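Local coordinates for putative capsid protein of prophage (Escherichia coli CFT073, PDB 3BQW), which is of unknown function but probably builds the icosahedral head shell of a prophage as a major capsid protein, at residues Y115-L120 and A325-Q330; K177-Q182 and W214-S219; G264-T267 and E273-F276; T287-L292 and R343-V348. All coordinates share one frame; numbering follows the deposited sequence.

Contact 1: Y115-L120 and A325-Q330; sequences YRRMRL and AIEYVQ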
loop_
_atom_site.group_PDB
_atom_site.type_symbol
_atom_site.label_atom_id
_atom_site.label_comp_id
_atom_site.label_asym_id
_atom_site.label_seq_id
_atom_site.Cartn_x
_atom_site.Cartn_y
_atom_site.Cartn_z
ATOM N N TYR A 115 10.722 -23.043 21.007
ATOM C CA TYR A 115 9.422 -22.914 20.362
ATOM C C TYR A 115 8.855 -21.518 20.592
ATOM O O TYR A 115 8.309 -20.914 19.674
ATOM C CB TYR A 115 8.433 -23.956 20.893
ATOM C CG TYR A 115 7.105 -23.881 20.186
ATOM C CD1 TYR A 115 6.932 -24.488 18.942
ATOM C CD2 TYR A 115 6.028 -23.181 20.738
ATOM C CE1 TYR A 115 5.715 -24.407 18.270
ATOM C CE2 TYR A 115 4.818 -23.096 20.076
ATOM C CZ TYR A 115 4.665 -23.704 18.838
ATOM O OH TYR A 115 3.454 -23.639 18.173
ATOM N N ARG A 116 9.018 -21.031 21.819
ATOM C CA ARG A 116 8.544 -19.726 22.220
ATOM C C ARG A 116 9.321 -18.595 21.555
ATOM O O ARG A 116 8.733 -17.605 21.180
ATOM C CB ARG A 116 8.626 -19.571 23.729
ATOM C CG ARG A 116 7.779 -20.563 24.514
ATOM C CD ARG A 116 8.124 -20.452 25.974
ATOM N NE ARG A 116 7.828 -19.106 26.443
ATOM C CZ ARG A 116 6.613 -18.683 26.768
ATOM N NH1 ARG A 116 5.572 -19.517 26.690
ATOM N NH2 ARG A 116 6.430 -17.420 27.164
ATOM N N ARG A 117 10.640 -18.731 21.436
ATOM C CA ARG A 117 11.427 -17.725 20.719
ATOM C C ARG A 117 10.950 -17.677 19.271
ATOM O O ARG A 117 10.740 -16.595 18.731
ATOM C CB ARG A 117 12.940 -17.990 20.799
ATOM C CG ARG A 117 13.634 -17.348 22.019
ATOM C CD ARG A 117 15.139 -17.707 22.113
ATOM N NE ARG A 117 15.886 -17.264 20.923
ATOM C CZ ARG A 117 16.219 -18.033 19.883
ATOM N NH1 ARG A 117 15.944 -19.331 19.868
ATOM N NH2 ARG A 117 16.884 -17.504 18.861
ATOM N N MET A 118 10.739 -18.854 18.679
ATOM C CA MET A 118 10.272 -18.966 17.296
ATOM C C MET A 118 8.943 -18.267 17.096
ATOM O O MET A 118 8.759 -17.587 16.102
ATOM C CB MET A 118 10.084 -20.427 16.869
ATOM C CG MET A 118 11.330 -21.287 16.859
ATOM S SD MET A 118 12.576 -20.825 15.686
ATOM C CE MET A 118 11.565 -19.857 14.498
ATOM N N ARG A 119 8.011 -18.472 18.024
ATOM C CA ARG A 119 6.722 -17.777 17.996
ATOM C C ARG A 119 6.877 -16.267 18.024
ATOM O O ARG A 119 6.167 -15.558 17.312
ATOM C CB ARG A 119 5.844 -18.178 19.177
ATOM C CG ARG A 119 5.403 -19.620 19.164
ATOM C CD ARG A 119 4.447 -19.931 18.014
ATOM N NE ARG A 119 3.274 -19.047 17.966
ATOM C CZ ARG A 119 2.185 -19.174 18.723
ATOM N NH1 ARG A 119 2.099 -20.115 19.650
ATOM N NH2 ARG A 119 1.180 -18.335 18.568
ATOM N N LEU A 120 7.768 -15.768 18.871
ATOM C CA LEU A 120 7.998 -14.319 18.967
ATOM C C LEU A 120 8.676 -13.763 17.730
ATOM O O LEU A 120 8.331 -12.669 17.279
ATOM C CB LEU A 120 8.811 -13.980 20.209
ATOM C CG LEU A 120 8.107 -14.304 21.534
ATOM C CD1 LEU A 120 9.037 -14.061 22.692
ATOM C CD2 LEU A 120 6.848 -13.519 21.682
ATOM N N ALA A 325 21.459 -9.758 27.704
ATOM C CA ALA A 325 21.652 -9.924 26.274
ATOM C C ALA A 325 20.280 -9.699 25.620
ATOM O O ALA A 325 19.315 -10.366 25.967
ATOM C CB ALA A 325 22.195 -11.299 25.960
ATOM N N ILE A 326 20.186 -8.739 24.704
ATOM C CA ILE A 326 18.927 -8.462 24.014
ATOM C C ILE A 326 18.927 -9.061 22.609
ATOM O O ILE A 326 19.880 -8.907 21.856
ATOM C CB ILE A 326 18.611 -6.953 23.959
ATOM C CG1 ILE A 326 18.679 -6.335 25.362
ATOM C CG2 ILE A 326 17.230 -6.719 23.358
ATOM C CD1 ILE A 326 17.970 -7.169 26.469
ATOM N N GLU A 327 17.850 -9.769 22.287
ATOM C CA GLU A 327 17.668 -10.381 20.989
ATOM C C GLU A 327 16.711 -9.523 20.147
ATOM O O GLU A 327 15.746 -8.990 20.665
ATOM C CB GLU A 327 17.125 -11.799 21.156
ATOM C CG GLU A 327 16.990 -12.528 19.832
ATOM C CD GLU A 327 16.420 -13.915 19.965
ATOM O OE1 GLU A 327 16.273 -14.405 21.095
ATOM O OE2 GLU A 327 16.122 -14.515 18.926
ATOM N N TYR A 328 17.022 -9.389 18.854
ATOM C CA TYR A 328 16.229 -8.596 17.904
ATOM C C TYR A 328 15.917 -9.422 16.674
ATOM O O TYR A 328 16.657 -10.342 16.335
ATOM C CB TYR A 328 16.990 -7.364 17.422
ATOM C CG TYR A 328 17.311 -6.385 18.500
ATOM C CD1 TYR A 328 16.381 -5.428 18.875
ATOM C CD2 TYR A 328 18.534 -6.424 19.166
ATOM C CE1 TYR A 328 16.649 -4.519 19.876
ATOM C CE2 TYR A 328 18.814 -5.526 20.172
ATOM C CZ TYR A 328 17.856 -4.569 20.514
ATOM O OH TYR A 328 18.101 -3.656 21.510
ATOM N N VAL A 329 14.797 -9.084 16.040
ATOM C CA VAL A 329 14.512 -9.468 14.663
ATOM C C VAL A 329 14.259 -8.155 13.911
ATOM O O VAL A 329 13.729 -7.179 14.459
ATOM C CB VAL A 329 13.331 -10.496 14.517
ATOM C CG1 VAL A 329 11.994 -9.888 14.851
ATOM C CG2 VAL A 329 13.275 -11.039 13.116
ATOM N N GLN A 330 14.689 -8.126 12.663
ATOM C CA GLN A 330 14.596 -6.932 11.843
ATOM C C GLN A 330 14.439 -7.327 10.386
ATOM O O GLN A 330 15.054 -8.295 9.926
ATOM C CB GLN A 330 15.873 -6.123 12.024
ATOM C CG GLN A 330 15.965 -4.870 11.218
ATOM C CD GLN A 330 17.281 -4.190 11.418
ATOM O OE1 GLN A 330 18.318 -4.769 11.127
ATOM N NE2 GLN A 330 17.258 -2.964 11.946
#
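R117 NE donates to E327 OE1 at 2.9 Å, and this is the shorter of two bonds in a side-on salt bridge. The bond is nearly straight, with 165° at the hydrogen. It lies in the guanidinium plane and uses the syn lone pair of OE1. The second bond, R117 NH2 to E327 OE2, is longer at 3.1 Å and more bent. Here the donor comes from above the carboxylate plane. The two flat groups are turned 30° against each other, which spoils a perfectly coplanar fork.

Helix 113-146 carries R117 and strand 327-338 carries E327. A long helix lying over a β-sheet in this way is consistent with the spine helix and P domain of the HK97-like capsid fold, to which this family belongs.

E327 reaches straight across, its CG anti to the backbone N (chi1 -177°) and the chain extended beyond. R117 bends at chi3, and its chain crosses that of E327 at about a right angle. Both residues are buried, and the pair probably offsets much of each other's charge. R117 NH2 also has a weak bond to M6 O. The E327 side chain also touches I121 of helix 113-146 and I319 of strand 314-319.

Contact 2: K177-Q182 and W214-S219; sequences KKWSEQ and WRTLRS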
loop_
_atom_site.group_PDB
_atom_site.type_symbol
_atom_site.label_atom_id
_atom_site.label_comp_id
_atom_site.label_asym_id
_atom_site.label_seq_id
_atom_site.Cartn_x
_atom_site.Cartn_y
_atom_site.Cartn_z
ATOM N N LYS A 177 -20.957 21.142 -8.138
ATOM C CA LYS A 177 -22.171 20.604 -7.551
ATOM C C LYS A 177 -21.860 19.710 -6.347
ATOM O O LYS A 177 -21.210 18.683 -6.480
ATOM C CB LYS A 177 -22.898 19.816 -8.645
ATOM C CG LYS A 177 -24.226 19.202 -8.257
ATOM C CD LYS A 177 -24.966 18.586 -9.471
ATOM C CE LYS A 177 -25.382 19.640 -10.501
ATOM N NZ LYS A 177 -26.418 19.100 -11.438
ATOM N N LYS A 178 -22.297 20.129 -5.166
ATOM C CA LYS A 178 -22.145 19.333 -3.947
ATOM C C LYS A 178 -23.290 18.326 -3.757
ATOM O O LYS A 178 -24.459 18.673 -3.834
ATOM C CB LYS A 178 -22.102 20.240 -2.724
ATOM C CG LYS A 178 -21.002 21.262 -2.708
ATOM C CD LYS A 178 -20.869 21.827 -1.302
ATOM C CE LYS A 178 -20.007 23.077 -1.258
ATOM N NZ LYS A 178 -20.039 23.701 0.107
ATOM N N TRP A 179 -22.944 17.085 -3.450
ATOM C CA TRP A 179 -23.957 16.052 -3.190
ATOM C C TRP A 179 -24.813 16.342 -1.966
ATOM O O TRP A 179 -25.997 16.022 -1.944
ATOM C CB TRP A 179 -23.300 14.675 -3.045
ATOM C CG TRP A 179 -23.092 13.966 -4.329
ATOM C CD1 TRP A 179 -23.570 14.322 -5.543
ATOM C CD2 TRP A 179 -22.409 12.721 -4.521
ATOM N NE1 TRP A 179 -23.195 13.418 -6.495
ATOM C CE2 TRP A 179 -22.492 12.410 -5.895
ATOM C CE3 TRP A 179 -21.718 11.848 -3.671
ATOM C CZ2 TRP A 179 -21.918 11.273 -6.438
ATOM C CZ3 TRP A 179 -21.140 10.722 -4.215
ATOM C CH2 TRP A 179 -21.228 10.448 -5.584
ATOM N N SER A 180 -24.209 16.945 -0.952
ATOM C CA SER A 180 -24.900 17.260 0.282
ATOM C C SER A 180 -26.094 18.210 0.023
ATOM O O SER A 180 -27.066 18.197 0.758
ATOM C CB SER A 180 -23.913 17.875 1.275
ATOM O OG SER A 180 -23.434 19.119 0.782
ATOM N N GLU A 181 -26.016 18.975 -1.064
ATOM C CA GLU A 181 -27.002 19.966 -1.425
ATOM C C GLU A 181 -28.002 19.461 -2.451
ATOM O O GLU A 181 -28.862 20.225 -2.895
ATOM C CB GLU A 181 -26.288 21.215 -1.981
ATOM C CG GLU A 181 -25.486 21.971 -0.923
ATOM C CD GLU A 181 -24.764 23.206 -1.463
ATOM O OE1 GLU A 181 -24.852 23.476 -2.682
ATOM O OE2 GLU A 181 -24.088 23.896 -0.658
ATOM N N GLN A 182 -27.913 18.196 -2.849
ATOM C CA GLN A 182 -28.836 17.692 -3.857
ATOM C C GLN A 182 -30.074 17.090 -3.233
ATOM O O GLN A 182 -30.084 16.740 -2.055
ATOM C CB GLN A 182 -28.150 16.693 -4.790
ATOM C CG GLN A 182 -26.922 17.240 -5.492
ATOM C CD GLN A 182 -27.170 18.579 -6.148
ATOM O OE1 GLN A 182 -28.155 18.746 -6.857
ATOM N NE2 GLN A 182 -26.298 19.550 -5.889
ATOM N N TRP A 214 -19.657 6.609 0.567
ATOM C CA TRP A 214 -20.630 5.532 0.449
ATOM C C TRP A 214 -21.952 5.889 1.134
ATOM O O TRP A 214 -22.998 5.710 0.548
ATOM C CB TRP A 214 -20.069 4.235 1.014
ATOM C CG TRP A 214 -21.057 3.138 1.089
ATOM C CD1 TRP A 214 -21.467 2.494 2.220
ATOM C CD2 TRP A 214 -21.790 2.544 0.000
ATOM N NE1 TRP A 214 -22.378 1.514 1.900
ATOM C CE2 TRP A 214 -22.602 1.524 0.554
ATOM C CE3 TRP A 214 -21.824 2.761 -1.382
ATOM C CZ2 TRP A 214 -23.441 0.726 -0.220
ATOM C CZ3 TRP A 214 -22.649 1.964 -2.160
ATOM C CH2 TRP A 214 -23.461 0.956 -1.574
ATOM N N ARG A 215 -21.877 6.428 2.350
ATOM C CA ARG A 215 -23.059 6.918 3.094
ATOM C C ARG A 215 -23.930 7.871 2.243
ATOM O O ARG A 215 -25.155 7.712 2.130
ATOM C CB ARG A 215 -22.584 7.608 4.394
ATOM C CG ARG A 215 -23.670 8.005 5.375
ATOM C CD ARG A 215 -23.178 8.995 6.470
ATOM N NE ARG A 215 -22.884 10.354 5.977
ATOM C CZ ARG A 215 -23.805 11.234 5.549
ATOM N NH1 ARG A 215 -25.104 10.938 5.554
ATOM N NH2 ARG A 215 -23.438 12.440 5.112
ATOM N N THR A 216 -23.281 8.867 1.648
ATOM C CA THR A 216 -23.960 9.872 0.834
ATOM C C THR A 216 -24.544 9.295 -0.462
ATOM O O THR A 216 -25.722 9.495 -0.766
ATOM C CB THR A 216 -22.975 10.990 0.483
ATOM O OG1 THR A 216 -22.419 11.506 1.691
ATOM C CG2 THR A 216 -23.668 12.123 -0.318
ATOM N N LEU A 217 -23.714 8.570 -1.213
ATOM C CA LEU A 217 -24.154 7.914 -2.437
ATOM C C LEU A 217 -25.379 7.047 -2.201
ATOM O O LEU A 217 -26.329 7.079 -2.970
ATOM C CB LEU A 217 -23.018 7.089 -3.039
ATOM C CG LEU A 217 -23.303 6.388 -4.393
ATOM C CD1 LEU A 217 -23.864 7.368 -5.455
ATOM C CD2 LEU A 217 -22.044 5.702 -4.902
ATOM N N ARG A 218 -25.352 6.304 -1.106
ATOM C CA ARG A 218 -26.455 5.443 -0.651
ATOM C C ARG A 218 -27.745 6.194 -0.354
ATOM O O ARG A 218 -28.844 5.663 -0.527
ATOM C CB ARG A 218 -25.979 4.752 0.647
ATOM C CG ARG A 218 -26.475 3.384 0.903
ATOM C CD ARG A 218 -25.737 2.785 2.117
ATOM N NE ARG A 218 -25.976 3.575 3.335
ATOM C CZ ARG A 218 -25.089 3.761 4.313
ATOM N NH1 ARG A 218 -23.889 3.224 4.249
ATOM N NH2 ARG A 218 -25.408 4.503 5.361
ATOM N N SER A 219 -27.620 7.425 0.133
ATOM C CA SER A 219 -28.794 8.230 0.499
ATOM C C SER A 219 -29.626 8.700 -0.698
ATOM O O SER A 219 -30.738 9.188 -0.519
ATOM C CB SER A 219 -28.374 9.447 1.324
ATOM O OG SER A 219 -27.696 10.408 0.533
#
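W179 CB meets the methyl of T216, with CB to CG2 at 3.8 Å. Further along the indole, W179 CE3 is also close to that methyl, 3.9 Å from T216 CG2. At the far end of the benzo ring, W179 CH2 reaches L217 CD1 at 4.1 Å. The methyls of T216 and L217 both approach the ring at a slant. The L217 side chain runs beside that of W179 and points the same way.

T216 presents its methyl because CG2 stands anti to its backbone N, while OG1 (chi1 -55°) turns back to E212 O one helical turn earlier. The polar group is thus bonded within its own helix and carbon faces the tryptophan. L217 also packs against M207 and M209 of strand 206-209.

The contact joins helix 211-218 to the loop between strand 170-172 and helix 190-198. Helix 211-218 flanks the mixed sheet containing strand 206-209, a layered layout consistent with the A domain of an HK97-like capsid protein. The indole is a buried plug from the loop. Its NE1 bonds to D192 OD2 on helix 190-198, and F220 meets the ring edge-to-face.

The loop is also braced from within. K178 O accepts from Q182 NE2 at 2.9 Å and from E181 N, and the two donors reach it from opposite faces of the carbonyl plane. W179 O takes a backbone bond from Q182 N and a side-chain one from K184 NZ.

Contact 3: G264-T267 and E273-F276; sequences GKYT and EKYF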
loop_
_atom_site.group_PDB
_atom_site.type_symbol
_atom_site.label_atom_id
_atom_site.label_comp_id
_atom_site.label_asym_id
_atom_site.label_seq_id
_atom_site.Cartn_x
_atom_site.Cartn_y
_atom_site.Cartn_z
ATOM N N GLY A 264 -9.428 1.103 5.232
ATOM C CA GLY A 264 -8.113 0.835 5.799
ATOM C C GLY A 264 -7.450 1.983 6.563
ATOM O O GLY A 264 -7.479 3.140 6.142
ATOM N N LYS A 265 -6.816 1.641 7.677
ATOM C CA LYS A 265 -6.115 2.615 8.493
ATOM C C LYS A 265 -4.677 2.184 8.750
ATOM O O LYS A 265 -4.315 1.009 8.629
ATOM C CB LYS A 265 -6.831 2.813 9.831
ATOM C CG LYS A 265 -8.299 3.205 9.723
ATOM C CD LYS A 265 -8.865 3.477 11.094
ATOM C CE LYS A 265 -10.394 3.242 11.167
ATOM N NZ LYS A 265 -10.781 1.783 11.360
ATOM N N TYR A 266 -3.858 3.157 9.102
ATOM C CA TYR A 266 -2.518 2.880 9.584
ATOM C C TYR A 266 -2.269 3.723 10.812
ATOM O O TYR A 266 -3.000 4.682 11.090
ATOM C CB TYR A 266 -1.459 3.195 8.513
ATOM C CG TYR A 266 -1.418 4.645 8.096
ATOM C CD1 TYR A 266 -0.530 5.550 8.689
ATOM C CD2 TYR A 266 -2.274 5.115 7.121
ATOM C CE1 TYR A 266 -0.502 6.885 8.305
ATOM C CE2 TYR A 266 -2.259 6.449 6.727
ATOM C CZ TYR A 266 -1.372 7.327 7.316
ATOM O OH TYR A 266 -1.404 8.643 6.911
ATOM N N THR A 267 -1.222 3.368 11.542
ATOM C CA THR A 267 -0.756 4.208 12.634
ATOM C C THR A 267 0.543 4.904 12.202
ATOM O O THR A 267 1.405 4.292 11.552
ATOM C CB THR A 267 -0.618 3.399 13.910
ATOM O OG1 THR A 267 -1.937 3.092 14.406
ATOM C CG2 THR A 267 0.158 4.169 14.961
ATOM N N GLU A 273 -3.965 6.980 14.675
ATOM C CA GLU A 273 -4.704 6.271 13.626
ATOM C C GLU A 273 -5.122 7.215 12.505
ATOM O O GLU A 273 -5.754 8.229 12.756
ATOM C CB GLU A 273 -5.990 5.665 14.198
ATOM C CG GLU A 273 -6.010 4.177 14.332
ATOM C CD GLU A 273 -7.219 3.692 15.144
ATOM O OE1 GLU A 273 -8.354 4.170 14.905
ATOM O OE2 GLU A 273 -7.020 2.830 16.029
ATOM N N LYS A 274 -4.820 6.848 11.268
ATOM C CA LYS A 274 -5.229 7.642 10.116
ATOM C C LYS A 274 -5.785 6.743 9.036
ATOM O O LYS A 274 -5.421 5.567 8.955
ATOM C CB LYS A 274 -4.031 8.388 9.554
ATOM C CG LYS A 274 -3.360 9.306 10.541
ATOM C CD LYS A 274 -2.631 10.438 9.816
ATOM C CE LYS A 274 -2.375 11.641 10.733
ATOM N NZ LYS A 274 -3.599 12.085 11.465
ATOM N N TYR A 275 -6.660 7.301 8.206
ATOM C CA TYR A 275 -7.141 6.597 7.021
ATOM C C TYR A 275 -6.136 6.720 5.896
ATOM O O TYR A 275 -5.547 7.771 5.680
ATOM C CB TYR A 275 -8.465 7.173 6.532
ATOM C CG TYR A 275 -9.638 6.868 7.418
ATOM C CD1 TYR A 275 -10.226 5.611 7.411
ATOM C CD2 TYR A 275 -10.164 7.841 8.253
ATOM C CE1 TYR A 275 -11.304 5.327 8.227
ATOM C CE2 TYR A 275 -11.236 7.578 9.065
ATOM C CZ TYR A 275 -11.801 6.331 9.056
ATOM O OH TYR A 275 -12.884 6.087 9.879
ATOM N N PHE A 276 -5.947 5.638 5.173
ATOM C CA PHE A 276 -5.236 5.683 3.902
ATOM C C PHE A 276 -5.957 6.595 2.930
ATOM O O PHE A 276 -5.352 7.452 2.305
ATOM C CB PHE A 276 -5.165 4.284 3.295
ATOM C CG PHE A 276 -4.178 3.381 3.960
ATOM C CD1 PHE A 276 -2.822 3.644 3.885
ATOM C CD2 PHE A 276 -4.598 2.247 4.641
ATOM C CE1 PHE A 276 -1.905 2.775 4.489
ATOM C CE2 PHE A 276 -3.702 1.402 5.230
ATOM C CZ PHE A 276 -2.363 1.658 5.158
#
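G264-T267 and E273-F276 pair antiparallel as the two arms of a β-hairpin, with Y266 and K274 as the hydrogen-bonded pair (Y266 N to K274 O 2.9 Å, K274 N to Y266 O 2.8 Å) between the non-hydrogen-bonded pairs K265 with Y275 and T267 with E273. Past the strand, F276 N still bonds to G264 O at 3.1 Å.

Y266 and K274 share one face of the hairpin. The Y266 ring has chi1 62°, which places CG between the backbone N and the carbonyl carbon and brings the ring across its partner strand. K274 CB sits over a face of that ring in a CH-pi contact, 4.0 Å from its centroid. K274 CD lies beside the phenol oxygen. F276, from the same arm as K274, meets Y266 too: Y266 CD2 lies over a face of its ring. The two ring planes are 42° apart, so the pair is oblique. K265 and Y275 run side by side, with K265 CE 3.7 Å from Y275 CE1. K265 and E273 have opposite charges, but their charged atoms do not touch.

K265, T267, E273 and K274 are exposed, while the aromatic pair is set against helix 113-146. Y266 and F276 both meet W138 there, and F276 also touches E137. Elsewhere along its length, strand 257-267 pairs with strands 206-209 and 248-254 of the same mixed sheet.

Contact 4: T287-L292 and R343-V348; sequences TNNKGL and RKFVTV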
loop_
_atom_site.group_PDB
_atom_site.type_symbol
_atom_site.label_atom_id
_atom_site.label_comp_id
_atom_site.label_asym_id
_atom_site.label_seq_id
_atom_site.Cartn_x
_atom_site.Cartn_y
_atom_site.Cartn_z
ATOM N N THR A 287 -8.853 -1.391 -13.397
ATOM C CA THR A 287 -8.080 -2.498 -12.862
ATOM C C THR A 287 -7.079 -3.127 -13.862
ATOM O O THR A 287 -6.271 -3.938 -13.476
ATOM C CB THR A 287 -9.016 -3.604 -12.315
ATOM O OG1 THR A 287 -9.829 -4.134 -13.381
ATOM C CG2 THR A 287 -9.887 -3.064 -11.179
ATOM N N ASN A 288 -7.166 -2.772 -15.137
ATOM C CA ASN A 288 -6.142 -3.132 -16.121
ATOM C C ASN A 288 -4.893 -2.230 -16.067
ATOM O O ASN A 288 -3.901 -2.530 -16.712
ATOM C CB ASN A 288 -6.734 -3.069 -17.531
ATOM C CG ASN A 288 -7.946 -3.967 -17.696
ATOM O OD1 ASN A 288 -9.087 -3.486 -17.847
ATOM N ND2 ASN A 288 -7.713 -5.286 -17.685
ATOM N N ASN A 289 -4.966 -1.112 -15.339
ATOM C CA ASN A 289 -3.881 -0.109 -15.278
ATOM C C ASN A 289 -2.922 -0.509 -14.135
ATOM O O ASN A 289 -2.943 0.053 -13.021
ATOM C CB ASN A 289 -4.488 1.290 -15.068
ATOM C CG ASN A 289 -3.464 2.424 -15.141
ATOM O OD1 ASN A 289 -2.465 2.356 -15.866
ATOM N ND2 ASN A 289 -3.725 3.484 -14.399
ATOM N N LYS A 290 -2.131 -1.533 -14.398
ATOM C CA LYS A 290 -1.324 -2.157 -13.333
ATOM C C LYS A 290 0.126 -1.804 -13.475
ATOM O O LYS A 290 0.736 -2.149 -14.461
ATOM C CB LYS A 290 -1.406 -3.683 -13.361
ATOM C CG LYS A 290 -2.797 -4.264 -13.217
ATOM C CD LYS A 290 -2.796 -5.569 -13.960
ATOM C CE LYS A 290 -3.996 -6.384 -13.678
ATOM N NZ LYS A 290 -4.219 -7.331 -14.804
ATOM N N GLY A 291 0.656 -1.138 -12.462
ATOM C CA GLY A 291 2.079 -0.871 -12.337
ATOM C C GLY A 291 2.704 -1.827 -11.351
ATOM O O GLY A 291 2.333 -2.994 -11.277
ATOM N N LEU A 292 3.679 -1.347 -10.587
ATOM C CA LEU A 292 4.465 -2.259 -9.749
ATOM C C LEU A 292 4.913 -1.624 -8.462
ATOM O O LEU A 292 4.772 -0.423 -8.257
ATOM C CB LEU A 292 5.694 -2.789 -10.520
ATOM C CG LEU A 292 6.784 -1.742 -10.831
ATOM C CD1 LEU A 292 8.134 -2.341 -10.935
ATOM C CD2 LEU A 292 6.434 -1.019 -12.108
ATOM N N ARG A 343 -2.499 9.009 -15.423
ATOM C CA ARG A 343 -3.557 9.825 -16.016
ATOM C C ARG A 343 -4.919 9.127 -15.989
ATOM O O ARG A 343 -5.927 9.733 -16.247
ATOM C CB ARG A 343 -3.182 10.225 -17.442
ATOM C CG ARG A 343 -1.847 10.963 -17.535
ATOM C CD ARG A 343 -1.432 11.134 -18.980
ATOM N NE ARG A 343 -1.192 9.850 -19.619
ATOM C CZ ARG A 343 -0.947 9.680 -20.921
ATOM N NH1 ARG A 343 -0.893 10.714 -21.753
ATOM N NH2 ARG A 343 -0.745 8.454 -21.393
ATOM N N LYS A 344 -4.924 7.842 -15.678
ATOM C CA LYS A 344 -6.136 7.034 -15.645
ATOM C C LYS A 344 -6.781 6.930 -14.263
ATOM O O LYS A 344 -7.599 6.031 -14.026
ATOM C CB LYS A 344 -5.802 5.643 -16.178
ATOM C CG LYS A 344 -5.350 5.633 -17.616
ATOM C CD LYS A 344 -5.049 4.187 -18.066
ATOM C CE LYS A 344 -4.779 4.122 -19.591
ATOM N NZ LYS A 344 -3.738 3.100 -19.878
ATOM N N PHE A 345 -6.409 7.831 -13.354
ATOM C CA PHE A 345 -6.994 7.920 -12.016
ATOM C C PHE A 345 -7.659 9.268 -11.858
ATOM O O PHE A 345 -7.070 10.293 -12.203
ATOM C CB PHE A 345 -5.896 7.791 -10.970
ATOM C CG PHE A 345 -5.236 6.449 -10.964
ATOM C CD1 PHE A 345 -5.888 5.345 -10.402
ATOM C CD2 PHE A 345 -3.990 6.276 -11.514
ATOM C CE1 PHE A 345 -5.298 4.128 -10.387
ATOM C CE2 PHE A 345 -3.393 5.047 -11.506
ATOM C CZ PHE A 345 -4.044 3.963 -10.937
ATOM N N VAL A 346 -8.910 9.267 -11.395
ATOM C CA VAL A 346 -9.613 10.485 -11.053
ATOM C C VAL A 346 -9.996 10.390 -9.572
ATOM O O VAL A 346 -10.578 9.410 -9.140
ATOM C CB VAL A 346 -10.878 10.675 -11.947
ATOM C CG1 VAL A 346 -11.683 11.899 -11.509
ATOM C CG2 VAL A 346 -10.489 10.747 -13.471
ATOM N N THR A 347 -9.661 11.408 -8.795
ATOM C CA THR A 347 -10.035 11.463 -7.369
ATOM C C THR A 347 -11.002 12.645 -7.115
ATOM O O THR A 347 -10.775 13.776 -7.562
ATOM C CB THR A 347 -8.785 11.577 -6.464
ATOM O OG1 THR A 347 -7.926 10.456 -6.718
ATOM C CG2 THR A 347 -9.149 11.631 -4.962
ATOM N N VAL A 348 -12.081 12.353 -6.403
ATOM C CA VAL A 348 -13.105 13.340 -6.120
ATOM C C VAL A 348 -13.313 13.478 -4.620
ATOM O O VAL A 348 -13.499 12.483 -3.926
ATOM C CB VAL A 348 -14.439 13.032 -6.827
ATOM C CG1 VAL A 348 -15.470 14.236 -6.663
ATOM C CG2 VAL A 348 -14.193 12.702 -8.296
HETATM O O HOH W 1 -6.534 3.546 -13.199
HETATM O O HOH W 2 -2.104 1.404 -18.078
#
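N289 is the centre of an inverse gamma turn in the loop between strands 281-285 and 292-295. Its side chain crosses to the residues that lead into strand 346-349. CG is anti to the backbone N (chi1 -174°), which carries the amide out toward K344 and F345.

The amide nitrogen does most of the touching. N289 ND2 is 3.5 Å from K344 CB and 3.3 Å from F345 CE2. It approaches the F345 ring at a slant, with the amide and ring planes 37° apart. The carbon of the amide rests on the lysine chain, N289 CG being 3.8 Å from K344 CD.

A water bridges the two segments. It accepts from N289 ND2 at 3.1 Å and donates to K344 O at 2.8 Å. The same water lies over one face of the F345 ring, near the rim. F345 meets F35 edge-to-face and also touches V144 of helix 113-146. V346 has backbone hydrogen bonding with L284, so 343-348 runs on into the mixed sheet.

N289 ND2 also donates to D341 O. The buried amide nitrogen therefore has a backbone carbonyl and a water as acceptors, and these two bonds should fix the rotation of the amide. Between the segments themselves the polar link goes through water, and the direct touch is van der Waals contact with lysine carbons and an aromatic ring.

Contacts 1, 2 and 4 are buried, while contact 3 lies at the surface. Contacts 1 and 2 are on opposite sides of the chain's centre, with centres about 51 Å apart. Their chemistry contrasts: a charged pair holds the first, and carbon packing around an indole holds the second. Contacts 3 and 4 both reach the same mixed sheet; backbone bonds join the segments of contact 3, water and side-chain packing those of contact 4. Helix 113-146 runs past three of them. It supplies R117 to contact 1, W138 beside contact 3 and V144 beside contact 4. Strands 327-338 and 346-349 are consecutive, so contacts 1 and 4, which alternate along the chain, involve one strand and the approach to the next.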